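Local coordinates for protein HAD-superfamily hydrolase, subfamily IA, variant 1 (Ehrlichia chaffeensis, PDB 3KZX) that probably hydrolyses 2-phosphoglycolate to glycolate and phosphate, as a phosphatase of the haloacid dehalogenase superfamily, at residues 47-57 with 78-89. Numbering follows the deposited sequence.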
ATOM      1  N   THR A  47       0.612  -1.073  19.031  1.00 16.47           N
ATOM      2  CA  THR A  47      -0.478  -1.244  18.086  1.00 15.54           C
ATOM      3  C   THR A  47      -1.045  -2.643  18.112  1.00 14.29           C
ATOM      4  O   THR A  47      -2.258  -2.806  18.131  1.00 13.41           O
ATOM      5  CB  THR A  47      -0.059  -0.917  16.652  1.00 16.05           C
ATOM      6  OG1 THR A  47       0.473   0.408  16.620  1.00 18.22           O
ATOM      7  CG2 THR A  47      -1.287  -0.983  15.735  1.00 15.07           C
ATOM      8  N   PHE A  48      -0.184  -3.661  18.140  1.00 13.68           N
ATOM      9  CA  PHE A  48      -0.715  -5.025  18.154  1.00 13.29           C
ATOM     10  C   PHE A  48      -1.325  -5.423  19.508  1.00 12.76           C
ATOM     11  O   PHE A  48      -2.255  -6.210  19.537  1.00 10.32           O
ATOM     12  CB  PHE A  48       0.276  -6.056  17.612  1.00 13.84           C
ATOM     13  CG  PHE A  48      -0.319  -6.944  16.562  1.00 15.06           C
ATOM     14  CD1 PHE A  48      -1.131  -7.999  16.912  1.00 19.33           C
ATOM     15  CD2 PHE A  48      -0.077  -6.714  15.223  1.00 20.35           C
ATOM     16  CE1 PHE A  48      -1.700  -8.797  15.951  1.00 20.37           C
ATOM     17  CE2 PHE A  48      -0.646  -7.505  14.258  1.00 20.44           C
ATOM     18  CZ  PHE A  48      -1.468  -8.540  14.623  1.00 20.06           C
ATOM     19  N   TYR A  49      -0.820  -4.856  20.603  1.00 12.89           N
ATOM     20  CA  TYR A  49      -1.466  -5.025  21.907  1.00 14.42           C
ATOM     21  C   TYR A  49      -2.918  -4.552  21.850  1.00 15.40           C
ATOM     22  O   TYR A  49      -3.808  -5.253  22.322  1.00 16.61           O
ATOM     23  CB  TYR A  49      -0.716  -4.279  23.020  1.00 15.09           C
ATOM     24  CG  TYR A  49       0.551  -4.966  23.508  1.00 14.70           C
ATOM     25  CD1 TYR A  49       0.561  -6.307  23.833  1.00 16.75           C
ATOM     26  CD2 TYR A  49       1.731  -4.250  23.669  1.00 16.55           C
ATOM     27  CE1 TYR A  49       1.720  -6.924  24.300  1.00 17.26           C
ATOM     28  CE2 TYR A  49       2.898  -4.853  24.127  1.00 15.39           C
ATOM     29  CZ  TYR A  49       2.891  -6.198  24.436  1.00 17.85           C
ATOM     30  OH  TYR A  49       4.050  -6.804  24.909  1.00 15.38           O
ATOM     31  N   GLN A  50      -3.153  -3.383  21.259  1.00 15.23           N
ATOM     32  CA  GLN A  50      -4.527  -2.847  21.108  1.00 15.78           C
ATOM     33  C   GLN A  50      -5.395  -3.797  20.292  1.00 14.72           C
ATOM     34  O   GLN A  50      -6.534  -4.046  20.642  1.00 13.66           O
ATOM     35  CB  GLN A  50      -4.519  -1.477  20.423  1.00 16.53           C
ATOM     36  CG  GLN A  50      -3.995  -0.334  21.300  1.00 19.69           C
ATOM     37  CD  GLN A  50      -3.550   0.897  20.494  1.00 23.86           C
ATOM     38  OE1 GLN A  50      -3.447   0.861  19.256  1.00 27.73           O
ATOM     39  NE2 GLN A  50      -3.281   1.996  21.205  1.00 24.60           N
ATOM     40  N   VAL A  51      -4.844  -4.354  19.213  1.00 12.92           N
ATOM     41  CA  VAL A  51      -5.588  -5.315  18.411  1.00 12.08           C
ATOM     42  C   VAL A  51      -5.959  -6.561  19.212  1.00 12.59           C
ATOM     43  O   VAL A  51      -7.111  -6.996  19.199  1.00 12.67           O
ATOM     44  CB  VAL A  51      -4.792  -5.699  17.130  1.00 11.68           C
ATOM     45  CG1 VAL A  51      -5.468  -6.825  16.382  1.00  9.81           C
ATOM     46  CG2 VAL A  51      -4.610  -4.462  16.214  1.00 10.69           C
ATOM     47  N   LEU A  52      -4.986  -7.102  19.942  1.00 12.78           N
ATOM     48  CA  LEU A  52      -5.195  -8.312  20.729  1.00 13.90           C
ATOM     49  C   LEU A  52      -6.177  -8.028  21.841  1.00 14.59           C
ATOM     50  O   LEU A  52      -7.073  -8.835  22.091  1.00 14.22           O
ATOM     51  CB  LEU A  52      -3.876  -8.850  21.307  1.00 13.17           C
ATOM     52  CG  LEU A  52      -2.918  -9.438  20.265  1.00 13.80           C
ATOM     53  CD1 LEU A  52      -1.525  -9.602  20.838  1.00 12.06           C
ATOM     54  CD2 LEU A  52      -3.462 -10.769  19.704  1.00 12.53           C
ATOM     55  N   ASP A  53      -6.000  -6.870  22.476  1.00 15.78           N
ATOM     56  CA  ASP A  53      -6.996  -6.310  23.429  1.00 16.95           C
ATOM     57  C   ASP A  53      -8.437  -6.295  22.885  1.00 17.54           C
ATOM     58  O   ASP A  53      -9.343  -6.882  23.515  1.00 17.87           O
ATOM     59  CB  ASP A  53      -6.617  -4.878  23.816  1.00 17.13           C
ATOM     60  CG  ASP A  53      -6.068  -4.784  25.195  1.00 19.54           C
ATOM     61  OD1 ASP A  53      -6.839  -4.328  26.098  1.00 19.89           O
ATOM     62  OD2 ASP A  53      -4.897  -5.206  25.385  1.00 23.07           O
ATOM     63  N   GLN A  54      -8.637  -5.616  21.749  1.00 17.89           N
ATOM     64  CA  GLN A  54      -9.946  -5.565  21.046  1.00 18.75           C
ATOM     65  C   GLN A  54     -10.473  -6.982  20.820  1.00 17.80           C
ATOM     66  O   GLN A  54     -11.676  -7.242  20.964  1.00 17.86           O
ATOM     67  CB  GLN A  54      -9.870  -4.881  19.673  1.00 19.75           C
ATOM     68  CG  GLN A  54      -9.421  -3.406  19.600  1.00 24.23           C
ATOM     69  CD  GLN A  54      -8.999  -2.987  18.174  1.00 28.65           C
ATOM     70  OE1 GLN A  54      -7.880  -2.497  17.940  1.00 30.81           O
ATOM     71  NE2 GLN A  54      -9.899  -3.196  17.209  1.00 33.39           N
ATOM     72  N   MET A  55      -9.568  -7.902  20.497  1.00 16.12           N
ATOM     73  CA  MET A  55      -9.925  -9.280  20.176  1.00 15.38           C
ATOM     74  C   MET A  55     -10.150 -10.117  21.433  1.00 15.76           C
ATOM     75  O   MET A  55     -10.442 -11.309  21.339  1.00 15.16           O
ATOM     76  CB  MET A  55      -8.843  -9.922  19.288  1.00 15.40           C
ATOM     77  CG  MET A  55      -8.691  -9.255  17.920  1.00 14.11           C
ATOM     78  SD  MET A  55      -7.522  -9.985  16.728  1.00 13.89           S
ATOM     79  CE  MET A  55      -8.328 -11.529  16.250  1.00 12.59           C
ATOM     80  N   GLY A  56      -9.996  -9.494  22.605  1.00 16.29           N
ATOM     81  CA  GLY A  56     -10.286 -10.148  23.891  1.00 17.02           C
ATOM     82  C   GLY A  56      -9.082 -10.788  24.541  1.00 17.76           C
ATOM     83  O   GLY A  56      -9.155 -11.172  25.695  1.00 18.43           O
ATOM     84  N   TYR A  57      -7.958 -10.916  23.831  1.00 17.95           N
ATOM     85  CA  TYR A  57      -6.831 -11.625  24.411  1.00 18.62           C
ATOM     86  C   TYR A  57      -6.297 -10.865  25.636  1.00 19.77           C
ATOM     87  O   TYR A  57      -6.311  -9.632  25.696  1.00 20.72           O
ATOM     88  CB  TYR A  57      -5.708 -11.866  23.404  1.00 18.62           C
ATOM     89  CG  TYR A  57      -6.030 -12.842  22.276  1.00 18.14           C
ATOM     90  CD1 TYR A  57      -5.604 -14.173  22.318  1.00 18.26           C
ATOM     91  CD2 TYR A  57      -6.751 -12.429  21.167  1.00 18.47           C
ATOM     92  CE1 TYR A  57      -5.892 -15.050  21.271  1.00 18.44           C
ATOM     93  CE2 TYR A  57      -7.039 -13.289  20.128  1.00 18.33           C
ATOM     94  CZ  TYR A  57      -6.614 -14.590  20.178  1.00 19.23           C
ATOM     95  OH  TYR A  57      -6.921 -15.414  19.118  1.00 20.81           O
ATOM     96  N   LEU A  78      -2.815 -16.709  17.097  1.00 15.60           N
ATOM     97  CA  LEU A  78      -4.145 -16.303  16.568  1.00 16.67           C
ATOM     98  C   LEU A  78      -4.872 -17.431  15.840  1.00 16.63           C
ATOM     99  O   LEU A  78      -6.103 -17.475  15.854  1.00 17.12           O
ATOM    100  CB  LEU A  78      -3.986 -15.117  15.638  1.00 16.51           C
ATOM    101  CG  LEU A  78      -4.058 -13.705  16.255  1.00 19.98           C
ATOM    102  CD1 LEU A  78      -3.722 -13.658  17.706  1.00 22.20           C
ATOM    103  CD2 LEU A  78      -3.146 -12.768  15.508  1.00 21.87           C
ATOM    104  N   GLY A  79      -4.114 -18.323  15.198  1.00 16.70           N
ATOM    105  CA  GLY A  79      -4.690 -19.454  14.466  1.00 15.90           C
ATOM    106  C   GLY A  79      -5.714 -18.949  13.465  1.00 15.20           C
ATOM    107  O   GLY A  79      -5.408 -18.073  12.669  1.00 14.74           O
ATOM    108  N   LYS A  80      -6.930 -19.494  13.526  1.00 14.52           N
ATOM    109  CA  LYS A  80      -8.036 -19.085  12.641  1.00 14.75           C
ATOM    110  C   LYS A  80      -8.332 -17.578  12.633  1.00 14.16           C
ATOM    111  O   LYS A  80      -8.835 -17.057  11.636  1.00 15.97           O
ATOM    112  CB  LYS A  80      -9.330 -19.847  13.033  1.00 13.92           C
ATOM    113  N   ARG A  81      -8.061 -16.894  13.745  1.00 13.77           N
ATOM    114  CA  ARG A  81      -8.327 -15.460  13.889  1.00 13.70           C
ATOM    115  C   ARG A  81      -7.224 -14.536  13.310  1.00 13.78           C
ATOM    116  O   ARG A  81      -7.253 -13.321  13.549  1.00 13.21           O
ATOM    117  CB  ARG A  81      -8.607 -15.125  15.370  1.00 13.83           C
ATOM    118  CG  ARG A  81      -9.890 -15.758  15.920  1.00 14.25           C
ATOM    119  CD  ARG A  81     -10.244 -15.232  17.321  1.00 13.70           C
ATOM    120  NE  ARG A  81     -10.811 -13.891  17.248  1.00  9.83           N
ATOM    121  CZ  ARG A  81     -11.090 -13.114  18.294  1.00 12.25           C
ATOM    122  NH1 ARG A  81     -10.823 -13.504  19.539  1.00 11.99           N
ATOM    123  NH2 ARG A  81     -11.633 -11.914  18.099  1.00 11.95           N
ATOM    124  N   TRP A  82      -6.264 -15.101  12.565  1.00 13.99           N
ATOM    125  CA  TRP A  82      -5.100 -14.335  12.063  1.00 13.25           C
ATOM    126  C   TRP A  82      -5.522 -13.284  11.058  1.00 13.39           C
ATOM    127  O   TRP A  82      -5.152 -12.119  11.200  1.00 12.23           O
ATOM    128  CB  TRP A  82      -4.034 -15.259  11.435  1.00 14.31           C
ATOM    129  CG  TRP A  82      -2.937 -14.496  10.729  1.00 13.35           C
ATOM    130  CD1 TRP A  82      -2.625 -14.542   9.415  1.00 13.47           C
ATOM    131  CD2 TRP A  82      -2.031 -13.573  11.325  1.00 15.27           C
ATOM    132  NE1 TRP A  82      -1.571 -13.692   9.141  1.00 15.20           N
ATOM    133  CE2 TRP A  82      -1.190 -13.087  10.303  1.00 15.39           C
ATOM    134  CE3 TRP A  82      -1.859 -13.091  12.624  1.00 16.69           C
ATOM    135  CZ2 TRP A  82      -0.179 -12.146  10.546  1.00 16.75           C
ATOM    136  CZ3 TRP A  82      -0.853 -12.150  12.865  1.00 17.54           C
ATOM    137  CH2 TRP A  82      -0.024 -11.703  11.833  1.00 15.19           C
ATOM    138  N   LYS A  83      -6.320 -13.693  10.068  1.00 12.78           N
ATOM    139  CA  LYS A  83      -6.851 -12.781   9.067  1.00 12.86           C
ATOM    140  C   LYS A  83      -7.607 -11.615   9.712  1.00 12.38           C
ATOM    141  O   LYS A  83      -7.376 -10.473   9.344  1.00 12.26           O
ATOM    142  CB  LYS A  83      -7.742 -13.505   8.060  1.00 12.24           C
ATOM    143  N   GLU A  84      -8.467 -11.902  10.688  1.00 11.61           N
ATOM    144  CA  GLU A  84      -9.170 -10.846  11.423  1.00 10.96           C
ATOM    145  C   GLU A  84      -8.157  -9.903  12.084  1.00 10.10           C
ATOM    146  O   GLU A  84      -8.301  -8.707  12.021  1.00  9.37           O
ATOM    147  CB  GLU A  84     -10.117 -11.451  12.476  1.00 11.35           C
ATOM    148  CG  GLU A  84     -10.416 -10.542  13.672  1.00 11.37           C
ATOM    149  CD  GLU A  84     -11.375 -11.153  14.688  1.00 13.90           C
ATOM    150  OE1 GLU A  84     -11.630 -12.374  14.664  1.00 17.29           O
ATOM    151  OE2 GLU A  84     -11.853 -10.405  15.555  1.00 17.40           O
ATOM    152  N   ALA A  85      -7.122 -10.460  12.706  1.00  9.95           N
ATOM    153  CA  ALA A  85      -6.067  -9.653  13.307  1.00  9.51           C
ATOM    154  C   ALA A  85      -5.445  -8.719  12.272  1.00  9.43           C
ATOM    155  O   ALA A  85      -5.272  -7.526  12.535  1.00  9.63           O
ATOM    156  CB  ALA A  85      -5.014 -10.537  13.948  1.00  8.89           C
ATOM    157  N   THR A  86      -5.161  -9.217  11.074  1.00  9.49           N
ATOM    158  CA  THR A  86      -4.511  -8.353  10.061  1.00  9.30           C
ATOM    159  C   THR A  86      -5.434  -7.210   9.570  1.00  9.09           C
ATOM    160  O   THR A  86      -4.974  -6.114   9.266  1.00  8.47           O
ATOM    161  CB  THR A  86      -3.995  -9.158   8.874  1.00  9.71           C
ATOM    162  OG1 THR A  86      -5.102  -9.711   8.154  1.00  9.38           O
ATOM    163  CG2 THR A  86      -3.105 -10.266   9.367  1.00  8.97           C
ATOM    164  N   ILE A  87      -6.725  -7.482   9.510  1.00  8.82           N
ATOM    165  CA  ILE A  87      -7.722  -6.470   9.217  1.00  9.02           C
ATOM    166  C   ILE A  87      -7.754  -5.354  10.272  1.00  8.92           C
ATOM    167  O   ILE A  87      -7.742  -4.177   9.929  1.00  7.34           O
ATOM    168  CB  ILE A  87      -9.140  -7.091   9.072  1.00  9.23           C
ATOM    169  CG1 ILE A  87      -9.229  -7.956   7.798  1.00  8.02           C
ATOM    170  CG2 ILE A  87     -10.215  -5.973   9.028  1.00  9.12           C
ATOM    171  CD1 ILE A  87     -10.269  -9.005   7.812  1.00  9.81           C
ATOM    172  N   LEU A  88      -7.867  -5.726  11.537  1.00  8.41           N
ATOM    173  CA  LEU A  88      -7.859  -4.758  12.632  1.00  9.29           C
ATOM    174  C   LEU A  88      -6.579  -3.961  12.639  1.00  9.63           C
ATOM    175  O   LEU A  88      -6.608  -2.734  12.826  1.00  9.16           O
ATOM    176  CB  LEU A  88      -8.043  -5.449  14.005  1.00  9.07           C
ATOM    177  CG  LEU A  88      -9.482  -5.585  14.465  1.00 11.78           C
ATOM    178  CD1 LEU A  88     -10.385  -6.186  13.379  1.00 13.68           C
ATOM    179  CD2 LEU A  88      -9.589  -6.369  15.790  1.00 10.00           C
ATOM    180  N   TYR A  89      -5.464  -4.657  12.372  1.00  9.14           N
ATOM    181  CA  TYR A  89      -4.153  -4.066  12.387  1.00  9.60           C
ATOM    182  C   TYR A  89      -4.024  -2.987  11.303  1.00  9.65           C
ATOM    183  O   TYR A  89      -3.582  -1.880  11.611  1.00  8.52           O
ATOM    184  CB  TYR A  89      -3.086  -5.157  12.204  1.00  8.96           C
ATOM    185  CG  TYR A  89      -1.655  -4.699  12.165  1.00  9.56           C
ATOM    186  CD1 TYR A  89      -1.075  -4.044  13.240  1.00 11.31           C
ATOM    187  CD2 TYR A  89      -0.860  -4.974  11.081  1.00  9.40           C
ATOM    188  CE1 TYR A  89       0.263  -3.662  13.222  1.00 10.81           C
ATOM    189  CE2 TYR A  89       0.472  -4.601  11.057  1.00 14.41           C
ATOM    190  CZ  TYR A  89       1.025  -3.932  12.127  1.00 11.02           C
ATOM    191  OH  TYR A  89       2.342  -3.568  12.097  1.00 12.05           O
TER
HETATM  192  O   HOH W   1      -8.491  -1.723  14.485  1.00 10.95           O
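F48 reaches across from helix 45-54 and puts CD2 and CE2 of its ring over one face of the Y89 ring, displaced toward the rim; F48 CD2 comes within 3.5 Å of Y89 CD1, and the two planes are inclined at 41°. The far end of F48, CZ, rests near A85 CB and W82 CZ3, while CD2 of L78, the last residue of helix 70-78, meets its edge, and L74 of the same helix also packs on this ring. One turn on, V51 sets both methyls against helix 82-95: CG1, anti to the backbone N (chi1 173°), touches L88 CB, and CG2 faces the backbone of Y89. The CA atoms of V51 and L88, 6.2 Å apart, are the nearest CA pair between the segments. L52 adds CD2, 3.5 Å from L78 CD1.

M55 carries the contact outward. Its SD sits over A85, and the bend at chi3 (70°) turns CE over one face of the R81 guanidinium, 3.4 Å from E84 CD. R81, at the N-cap position of helix 82-95, grips E84 side-on, NE to OE1 and NH2 to OE2 (3.0 Å); both carboxylate oxygens are approached from above their plane. R81 NH1 donates to M55 O at 2.9 Å, in the carbonyl plane, just before G56 closes helix 45-54 with a Schellman motif. Y57 brings its OH beside R81 CD. At the other margin, Q54 NE2 lies along L88 CD2, and a water donating to L88 O receives a weak bond from Q54 NE2.

The helices here belong to the helical cap of this HAD-superfamily protein, apart from the parallel-sheet core. Apolar side chains join them, whereas one arginine links the M55 carbonyl at the C-terminal end of helix 45-54 to a carboxylate; the salt bridge probably steadies the guanidinium for that single direct hydrogen bond between the segments.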